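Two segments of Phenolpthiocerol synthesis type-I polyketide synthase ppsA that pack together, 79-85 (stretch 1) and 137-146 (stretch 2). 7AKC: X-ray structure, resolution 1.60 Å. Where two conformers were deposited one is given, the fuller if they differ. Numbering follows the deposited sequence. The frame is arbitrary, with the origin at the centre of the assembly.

Stretch 1 79-85: GIEQIQL
Stretch 2, residues 137-146: RSRLMAPLSG

No direct hydrogen bond joins the two stretches among the atoms modelled; the polar link is a single water, which accepts from Ile80 N (3.0 Å to the water oxygen) and donates to Ser145 OG (2.7 Å from it), tying the first turn of one helix to the loop beyond the 3-10 segment of stretch 2. Stretch 1 is helical, with Ile80 to Leu85 at phi -50 to -71° and psi -31 to -56°, and with bonds from Ile83 N to Gly79 O (2.9 Å), Gln84 N to Ile80 O (2.8 Å) and Leu85 N to Glu81 O (3.0 Å). Gly79, at phi/psi 87/154°, adopts angles that would jam a CB against the preceding carbonyl oxygen. Stretch 2 begins within a helix, where Met141 N bonds Arg137 O at 3.0 Å; residues 142-144 form a 3-10 segment, with Leu144 N to Met141 O at 2.9 Å. Ser145 leaves it at -52/126°, and Gly146 takes a positive phi (83/-9°).

The helices run nearly antiparallel, at 153°, with axes 8.4 Å apart at closest approach. Register is set by Glu81 and Ser138, whose CA atoms lie 4.9 Å apart; the contact buries 323 Å² in all. Ser138 (chi1 m, one of two deposited conformers) points toward stretch 1 and meets three residues: its O lies 3.6 Å from Ile80 CG2, its CB 3.6 Å from Glu81 CG, and its OG 3.4 Å from Gln84 CB.

Ile80, buried and directed toward stretch 2, is t at both chi1 and chi2. Its CD1 packs 3.9 Å from Met141 CB, while its CG2 packs 3.7 Å from Ala142 CB, so the two methyls touch successive residues. Met141 is m, t, p and points sideways.

Glu81 (m, t, chi3 -95°) leaves its CA sideways, but its carboxylate comes nearer and lies over aliphatic carbon: OE2 is 3.4 Å from Arg139 CB and OE1 3.9 Å from Ala142 CB. Arg139 (chi1 and chi2 t) points away overall and is modelled only to CD, so the coordinates place no guanidinium near Glu81 or anywhere else. Gln84 (m, m, chi3 -36°) points toward Ser138, whereas Gln82 and Leu140 point away from the contact.

Ser145 (m) turns its OG back to Ala142 O, a 2.6 Å hydrogen bond alongside Ser145 N to Ala142 O at 2.9 Å. Donating to that carbonyl, OG is left to accept from the bridging water.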

# COMPACT_ATOMS: atom_id res chain seq x y z
N GLY A 79 3.68 18.94 -3.41
CA GLY A 79 2.78 18.31 -4.37
C GLY A 79 2.95 16.81 -4.50
O GLY A 79 4.05 16.30 -4.27
N ILE A 80 1.87 16.09 -4.91
CA ILE A 80 1.89 14.63 -5.04
C ILE A 80 3.08 14.11 -5.86
O ILE A 80 3.76 13.20 -5.40
CB ILE A 80 0.55 14.04 -5.56
CG1 ILE A 80 0.58 12.50 -5.59
CG2 ILE A 80 0.16 14.59 -6.93
CD1 ILE A 80 -0.85 11.92 -5.80
N GLU A 81 3.36 14.71 -7.03
CA GLU A 81 4.48 14.23 -7.85
C GLU A 81 5.83 14.27 -7.09
O GLU A 81 6.48 13.24 -6.92
CB GLU A 81 4.52 14.99 -9.18
CG GLU A 81 3.22 14.87 -9.96
CD GLU A 81 3.03 15.92 -11.03
OE1 GLU A 81 2.36 16.95 -10.75
OE2 GLU A 81 3.53 15.70 -12.16
N GLN A 82 6.23 15.45 -6.58
CA GLN A 82 7.47 15.57 -5.81
C GLN A 82 7.46 14.68 -4.57
O GLN A 82 8.45 14.00 -4.32
CB GLN A 82 7.71 17.03 -5.35
CG GLN A 82 8.38 17.93 -6.38
CD GLN A 82 9.28 18.93 -5.68
OE1 GLN A 82 8.88 19.65 -4.75
NE2 GLN A 82 10.53 19.00 -6.12
N ILE A 83 6.36 14.68 -3.78
CA ILE A 83 6.29 13.85 -2.56
C ILE A 83 6.45 12.35 -2.87
O ILE A 83 7.27 11.69 -2.22
CB ILE A 83 5.03 14.18 -1.73
CG1 ILE A 83 5.24 15.47 -0.94
CG2 ILE A 83 4.63 13.03 -0.78
CD1 ILE A 83 3.98 16.29 -0.66
N GLN A 84 5.73 11.83 -3.87
CA GLN A 84 5.83 10.41 -4.22
C GLN A 84 7.21 10.04 -4.75
O GLN A 84 7.69 8.95 -4.48
CB GLN A 84 4.71 9.98 -5.20
CG GLN A 84 3.30 10.04 -4.60
CD GLN A 84 3.15 9.14 -3.40
OE1 GLN A 84 3.72 8.04 -3.33
NE2 GLN A 84 2.38 9.56 -2.43
N LEU A 85 7.90 10.99 -5.44
CA LEU A 85 9.25 10.75 -5.94
C LEU A 85 10.29 10.69 -4.80
O LEU A 85 11.15 9.80 -4.80
CB LEU A 85 9.64 11.78 -7.00
CG LEU A 85 8.91 11.59 -8.33
CD1 LEU A 85 9.13 12.81 -9.24
CD2 LEU A 85 9.35 10.29 -9.01
N ARG A 137 1.75 8.11 -12.99
CA ARG A 137 0.60 8.00 -12.10
C ARG A 137 0.39 9.27 -11.27
O ARG A 137 -0.75 9.74 -11.18
CB ARG A 137 0.79 6.78 -11.17
CG ARG A 137 -0.38 6.49 -10.24
CD ARG A 137 -0.07 5.24 -9.39
NE ARG A 137 1.20 5.36 -8.66
CZ ARG A 137 1.79 4.37 -8.00
NH1 ARG A 137 1.24 3.15 -7.99
NH2 ARG A 137 2.88 4.59 -7.28
N SER A 138 1.45 9.84 -10.66
CA SER A 138 1.31 11.06 -9.85
C SER A 138 0.79 12.25 -10.65
O SER A 138 -0.03 13.01 -10.14
CB SER A 138 2.63 11.45 -9.18
OG SER A 138 2.97 10.62 -8.09
N ARG A 139 1.23 12.40 -11.91
CA ARG A 139 0.80 13.49 -12.79
C ARG A 139 -0.69 13.30 -13.12
O ARG A 139 -1.47 14.26 -13.03
CB ARG A 139 1.69 13.50 -14.05
CG ARG A 139 1.18 14.38 -15.19
CD ARG A 139 2.35 14.70 -16.13
N LEU A 140 -1.12 12.03 -13.37
CA LEU A 140 -2.54 11.78 -13.64
C LEU A 140 -3.44 12.01 -12.42
O LEU A 140 -4.60 12.38 -12.58
CB LEU A 140 -2.74 10.34 -14.11
CG LEU A 140 -2.23 10.08 -15.52
CD1 LEU A 140 -2.28 8.57 -15.85
CD2 LEU A 140 -3.02 10.90 -16.55
N MET A 141 -2.90 11.80 -11.23
CA MET A 141 -3.70 11.91 -9.99
C MET A 141 -3.73 13.36 -9.49
O MET A 141 -4.71 13.72 -8.85
CB MET A 141 -3.09 11.00 -8.91
CG MET A 141 -3.44 9.55 -9.08
SD MET A 141 -2.44 8.46 -8.05
CE MET A 141 -3.26 8.64 -6.47
N ALA A 142 -2.71 14.15 -9.81
CA ALA A 142 -2.61 15.49 -9.28
C ALA A 142 -3.88 16.37 -9.45
O ALA A 142 -4.20 17.08 -8.50
CB ALA A 142 -1.39 16.21 -9.87
N PRO A 143 -4.60 16.38 -10.59
CA PRO A 143 -5.77 17.26 -10.70
C PRO A 143 -6.88 16.90 -9.68
O PRO A 143 -7.76 17.72 -9.42
CB PRO A 143 -6.24 17.03 -12.13
CG PRO A 143 -4.99 16.63 -12.89
CD PRO A 143 -4.34 15.70 -11.88
N LEU A 144 -6.76 15.76 -9.00
CA LEU A 144 -7.77 15.32 -7.99
C LEU A 144 -7.29 15.69 -6.59
O LEU A 144 -7.94 15.28 -5.62
CB LEU A 144 -7.98 13.81 -8.13
CG LEU A 144 -8.49 13.34 -9.49
CD1 LEU A 144 -8.83 11.87 -9.47
CD2 LEU A 144 -9.71 14.15 -9.91
N SER A 145 -6.20 16.44 -6.49
CA SER A 145 -5.65 16.84 -5.20
C SER A 145 -6.72 17.47 -4.30
O SER A 145 -7.46 18.37 -4.70
CB SER A 145 -4.45 17.77 -5.40
OG SER A 145 -3.34 17.11 -6.00
N GLY A 146 -6.85 16.93 -3.10
CA GLY A 146 -7.77 17.45 -2.10
C GLY A 146 -9.22 17.03 -2.19
O GLY A 146 -10.00 17.34 -1.28
O HOH W 1 -0.91 17.22 -4.87